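Local coordinates for synaptonemal complex protein 2 (Mus musculus, PDB 5IWZ) that builds the axial and lateral elements of meiotic synaptonemal complexes, is needed for chromosome synapsis and fertility, and allows SYCP3 to be inserted into the complex, at residues I309-N312 / T317-F320; V334-E339 / L357-I362. All coordinates share one frame; numbering follows the deposited sequence.

Both contacts lie in the Spt16M-like part of the chain, whose PH-like fold sets a four-stranded antiparallel sheet against a five-stranded one. Interaction 1 is made within the four-stranded sheet, as a hairpin of its two middle strands; interaction 2 leaves that sheet by its last strand, 333-337, and meets strand 352-359 of the other. Strands 317-321 and 333-337 are neighbours, so L318 and F320 of the first contact probably pair through their backbones with V336 and V334 of the second. Backbone hydrogen bonds dominate interaction 1, almost wholly buried; interaction 2 combines a buried apolar cluster with an exposed, water-bridged edge. Their centres are about 12 Å apart.

Interaction 1: I309-N312 / T317-F320; sequences IDFN and TLSF
T317 receives the side-chain amide of N312 as well as its backbone: N312 ND2 donates to T317 OG1 at 3.0 Å, from a position that leaves the hydroxyl 21° out of the amide plane, and N312 N donates to T317 O. The hydroxyl can take this bond because chi1 of 66° sets OG1 between backbone N and carbonyl carbon, while OG1 is also bonded to S315 in the turn of the hairpin. N312 OD1 is held by the backbone N of Y216, so the amide joins the hairpin to the helical part of the chain; an alanine here would probably leave the T317 hydroxyl and the Y216 amide each without this partner. L318 follows on the other face of the sheet, in a non-hydrogen-bonded pair with F311. Its CD1 meets I309 CG2 at 3.5 Å, tighter than usual for two carbons, and its CD2 approaches F311 CE1 obliquely at 3.9 Å. S319 and D310 form a hydrogen-bonded pair, with D310 N to S319 O at 2.8 Å and S319 N to D310 O at 2.9 Å, both nearly straight (164° for the first). On that face one water links S319 OG to D310 OD2, to which it donates; the carboxylate is further fixed by T283 and a salt bridge to R265. F320 closes the segment: its CB packs 3.6 Å from I309 CD1, and its ring meets F375 edge-to-face. The two faces therefore differ in chemistry. I309, F311, L318 and F320 turn apolar groups toward strand 372-378, whereas D310, N312, T317 and S319 carry a polar network whose outer partners, R265 and Y216, tie this sheet to the helical part.

Interaction 2: V334-E339 / L357-I362; sequences VTVPEE and LTLKNI
V336 and L359 are the central pair of a contact between strands that are not hydrogen-bonded neighbours: their CA atoms lie 8.9 Å apart, and the directions from 336 to 339 and from 357 to 360 diverge by 50°. One methyl bridges the gap. V336 CG1 stands 3.9 Å from L359 CD2 and 4.1 Å from L357 CD1, ordinary van der Waals separations that bring the two leucines together on a single branch of the valine. The approaches differ, since V336 and L357 meet tip to tip while L359 crosses the valine at about a right angle. With CG1 anti to the backbone N (chi1 179°), this methyl reaches across to the leucines. L373 of strand 372-378 touches both V336 and L359, and F375 of the same strand touches L357, so the cluster belongs to the core between the two sheets.

Past the strand, the 3-10 segment at E338 and E339 meets K360, where the chain turns a corner after strand 352-359. K360 is extended beyond CG and runs past the backbone carbonyl of E339, with CD 3.3 Å from E339 O. At its end, NZ donates to a water at 3.1 Å, and that water donates in turn to E338 O at 2.7 Å. The lysine is thus linked to the main chain through solvent, and its side chain also touches Q342 of strand 341-349. The inner half of the contact rests on shape and hydrophobic burial; its exposed outer edge relies on a hydrated ammonium, an arrangement likely to tolerate more movement than the methyl cluster beneath it.

Interaction 1: I309-N312 / T317-F320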
loop_
_atom_site.group_PDB
_atom_site.type_symbol
_atom_site.label_atom_id
_atom_site.label_comp_id
_atom_site.label_asym_id
_atom_site.label_seq_id
_atom_site.Cartn_x
_atom_site.Cartn_y
_atom_site.Cartn_z
ATOM N N ILE A 309 3.083 -19.602 -5.143
ATOM C CA ILE A 309 4.166 -18.632 -4.972
ATOM C C ILE A 309 4.150 -17.710 -6.187
ATOM O O ILE A 309 4.131 -18.190 -7.327
ATOM C CB ILE A 309 5.553 -19.300 -4.849
ATOM C CG1 ILE A 309 5.556 -20.433 -3.822
ATOM C CG2 ILE A 309 6.644 -18.244 -4.540
ATOM C CD1 ILE A 309 5.384 -20.010 -2.372
ATOM N N ASP A 310 4.190 -16.395 -5.948
ATOM C CA ASP A 310 4.071 -15.392 -7.006
ATOM C C ASP A 310 5.413 -14.714 -7.212
ATOM O O ASP A 310 5.997 -14.181 -6.262
ATOM C CB ASP A 310 2.990 -14.372 -6.660
ATOM C CG ASP A 310 1.638 -15.022 -6.545
ATOM O OD1 ASP A 310 1.231 -15.698 -7.518
ATOM O OD2 ASP A 310 1.027 -14.943 -5.460
ATOM N N PHE A 311 5.908 -14.779 -8.442
ATOM C CA PHE A 311 7.162 -14.159 -8.849
ATOM C C PHE A 311 6.798 -12.896 -9.612
ATOM O O PHE A 311 6.246 -12.977 -10.710
ATOM C CB PHE A 311 7.981 -15.106 -9.727
ATOM C CG PHE A 311 8.547 -16.298 -8.996
ATOM C CD1 PHE A 311 9.908 -16.365 -8.691
ATOM C CD2 PHE A 311 7.731 -17.366 -8.641
ATOM C CE1 PHE A 311 10.442 -17.470 -8.028
ATOM C CE2 PHE A 311 8.261 -18.476 -7.987
ATOM C CZ PHE A 311 9.611 -18.533 -7.682
ATOM N N ASN A 312 7.120 -11.736 -9.043
ATOM C CA ASN A 312 6.583 -10.453 -9.506
ATOM C C ASN A 312 7.644 -9.689 -10.284
ATOM O O ASN A 312 8.534 -9.075 -9.696
ATOM C CB ASN A 312 6.081 -9.652 -8.314
ATOM C CG ASN A 312 4.972 -10.377 -7.580
ATOM O OD1 ASN A 312 3.921 -10.692 -8.165
ATOM N ND2 ASN A 312 5.206 -10.679 -6.299
ATOM N N THR A 317 9.871 -8.820 -6.613
ATOM C CA THR A 317 9.636 -9.468 -5.335
ATOM C C THR A 317 9.173 -10.895 -5.578
ATOM O O THR A 317 8.702 -11.253 -6.662
ATOM C CB THR A 317 8.558 -8.745 -4.492
ATOM O OG1 THR A 317 7.287 -8.859 -5.153
ATOM C CG2 THR A 317 8.902 -7.267 -4.300
ATOM N N LEU A 318 9.273 -11.704 -4.541
ATOM C CA LEU A 318 8.576 -12.979 -4.495
ATOM C C LEU A 318 7.593 -12.892 -3.337
ATOM O O LEU A 318 7.953 -12.426 -2.252
ATOM C CB LEU A 318 9.583 -14.148 -4.381
ATOM C CG LEU A 318 9.661 -15.382 -3.467
ATOM C CD1 LEU A 318 8.402 -15.824 -2.785
ATOM C CD2 LEU A 318 10.216 -16.560 -4.269
ATOM N N SER A 319 6.343 -13.278 -3.577
ATOM C CA SER A 319 5.344 -13.139 -2.530
ATOM C C SER A 319 4.448 -14.362 -2.488
ATOM O O SER A 319 4.302 -15.111 -3.464
ATOM C CB SER A 319 4.491 -11.854 -2.688
ATOM O OG SER A 319 3.663 -11.931 -3.836
ATOM N N PHE A 320 3.839 -14.554 -1.327
ATOM C CA PHE A 320 2.985 -15.713 -1.157
ATOM C C PHE A 320 2.190 -15.496 0.111
ATOM O O PHE A 320 2.545 -14.658 0.950
ATOM C CB PHE A 320 3.808 -17.019 -1.086
ATOM C CG PHE A 320 4.873 -17.011 -0.024
ATOM C CD1 PHE A 320 4.670 -17.659 1.178
ATOM C CD2 PHE A 320 6.072 -16.353 -0.220
ATOM C CE1 PHE A 320 5.648 -17.647 2.157
ATOM C CE2 PHE A 320 7.038 -16.335 0.760
ATOM C CZ PHE A 320 6.826 -16.986 1.946
HETATM O O HOH W 1 1.176 -13.236 -3.227
#

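Interaction 2: V334-E339 / L357-I362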
loop_
_atom_site.group_PDB
_atom_site.type_symbol
_atom_site.label_atom_id
_atom_site.label_comp_id
_atom_site.label_asym_id
_atom_site.label_seq_id
_atom_site.Cartn_x
_atom_site.Cartn_y
_atom_site.Cartn_z
ATOM N N VAL A 334 3.378 -12.739 2.736
ATOM C CA VAL A 334 4.818 -12.593 2.897
ATOM C C VAL A 334 5.368 -12.060 1.583
ATOM O O VAL A 334 5.067 -12.607 0.518
ATOM C CB VAL A 334 5.493 -13.932 3.258
ATOM C CG1 VAL A 334 6.999 -13.742 3.438
ATOM C CG2 VAL A 334 4.846 -14.560 4.490
ATOM N N THR A 335 6.182 -11.015 1.653
ATOM C CA THR A 335 6.810 -10.433 0.474
ATOM C C THR A 335 8.310 -10.388 0.699
ATOM O O THR A 335 8.755 -9.953 1.765
ATOM C CB THR A 335 6.270 -9.023 0.210
ATOM O OG1 THR A 335 4.861 -9.109 0.004
ATOM C CG2 THR A 335 6.942 -8.391 -0.995
ATOM N N VAL A 336 9.078 -10.838 -0.293
ATOM C CA VAL A 336 10.544 -10.798 -0.227
ATOM C C VAL A 336 11.048 -9.899 -1.343
ATOM O O VAL A 336 11.054 -10.311 -2.505
ATOM C CB VAL A 336 11.174 -12.200 -0.353
ATOM C CG1 VAL A 336 12.724 -12.122 -0.302
ATOM C CG2 VAL A 336 10.622 -13.141 0.706
ATOM N N PRO A 337 11.519 -8.695 -1.038
ATOM C CA PRO A 337 12.010 -7.814 -2.096
ATOM C C PRO A 337 13.459 -8.109 -2.424
ATOM O O PRO A 337 14.223 -8.610 -1.595
ATOM C CB PRO A 337 11.844 -6.415 -1.492
ATOM C CG PRO A 337 11.961 -6.630 -0.039
ATOM C CD PRO A 337 11.435 -8.014 0.265
ATOM N N GLU A 338 13.832 -7.787 -3.662
ATOM C CA GLU A 338 15.151 -8.185 -4.132
ATOM C C GLU A 338 16.263 -7.567 -3.294
ATOM O O GLU A 338 17.307 -8.198 -3.099
ATOM C CB GLU A 338 15.312 -7.859 -5.627
ATOM C CG GLU A 338 15.510 -6.444 -6.039
ATOM C CD GLU A 338 15.977 -6.354 -7.504
ATOM O OE1 GLU A 338 15.694 -5.342 -8.176
ATOM O OE2 GLU A 338 16.627 -7.311 -7.988
ATOM N N GLU A 339 16.046 -6.371 -2.738
ATOM C CA GLU A 339 17.088 -5.757 -1.931
ATOM C C GLU A 339 17.326 -6.512 -0.626
ATOM O O GLU A 339 18.360 -6.311 0.001
ATOM C CB GLU A 339 16.742 -4.291 -1.642
ATOM C CG GLU A 339 15.591 -4.112 -0.672
ATOM C CD GLU A 339 14.252 -3.789 -1.353
ATOM O OE1 GLU A 339 14.099 -4.008 -2.587
ATOM O OE2 GLU A 339 13.344 -3.333 -0.623
ATOM N N LEU A 357 16.892 -19.030 -0.663
ATOM C CA LEU A 357 17.159 -17.588 -0.611
ATOM C C LEU A 357 17.870 -17.267 0.689
ATOM O O LEU A 357 17.306 -17.475 1.766
ATOM C CB LEU A 357 15.878 -16.754 -0.673
ATOM C CG LEU A 357 14.888 -16.788 -1.838
ATOM C CD1 LEU A 357 13.678 -15.885 -1.503
ATOM C CD2 LEU A 357 15.570 -16.350 -3.121
ATOM N N THR A 358 19.093 -16.760 0.595
ATOM C CA THR A 358 19.798 -16.238 1.758
ATOM C C THR A 358 19.447 -14.760 1.881
ATOM O O THR A 358 19.724 -13.985 0.963
ATOM C CB THR A 358 21.307 -16.434 1.614
ATOM O OG1 THR A 358 21.595 -17.827 1.514
ATOM C CG2 THR A 358 22.063 -15.866 2.817
ATOM N N LEU A 359 18.820 -14.378 2.988
ATOM C CA LEU A 359 18.429 -12.990 3.203
ATOM C C LEU A 359 19.529 -12.202 3.913
ATOM O O LEU A 359 20.326 -12.755 4.670
ATOM C CB LEU A 359 17.147 -12.916 4.021
ATOM C CG LEU A 359 15.974 -13.755 3.496
ATOM C CD1 LEU A 359 14.799 -13.568 4.432
ATOM C CD2 LEU A 359 15.602 -13.369 2.071
ATOM N N LYS A 360 19.546 -10.892 3.668
ATOM C CA LYS A 360 20.534 -10.004 4.262
ATOM C C LYS A 360 20.279 -9.741 5.738
ATOM O O LYS A 360 21.133 -9.128 6.390
ATOM C CB LYS A 360 20.571 -8.668 3.505
ATOM C CG LYS A 360 21.231 -8.752 2.148
ATOM C CD LYS A 360 21.180 -7.433 1.379
ATOM C CE LYS A 360 21.736 -7.637 -0.020
ATOM N NZ LYS A 360 21.780 -6.408 -0.869
ATOM N N ASN A 361 19.140 -10.171 6.281
ATOM C CA ASN A 361 18.936 -10.074 7.721
ATOM C C ASN A 361 17.902 -11.101 8.150
ATOM O O ASN A 361 17.158 -11.643 7.324
ATOM C CB ASN A 361 18.516 -8.656 8.142
ATOM C CG ASN A 361 17.292 -8.161 7.409
ATOM O OD1 ASN A 361 17.406 -7.490 6.376
ATOM N ND2 ASN A 361 16.105 -8.470 7.946
ATOM N N ILE A 362 17.885 -11.371 9.460
ATOM C CA ILE A 362 16.890 -12.258 10.057
ATOM C C ILE A 362 15.503 -11.665 9.871
ATOM O O ILE A 362 15.304 -10.452 10.022
ATOM C CB ILE A 362 17.192 -12.463 11.553
ATOM C CG1 ILE A 362 18.602 -13.021 11.762
ATOM C CG2 ILE A 362 16.145 -13.346 12.210
ATOM C CD1 ILE A 362 19.013 -13.088 13.250
HETATM O O HOH W 2 20.007 -7.824 -3.051
#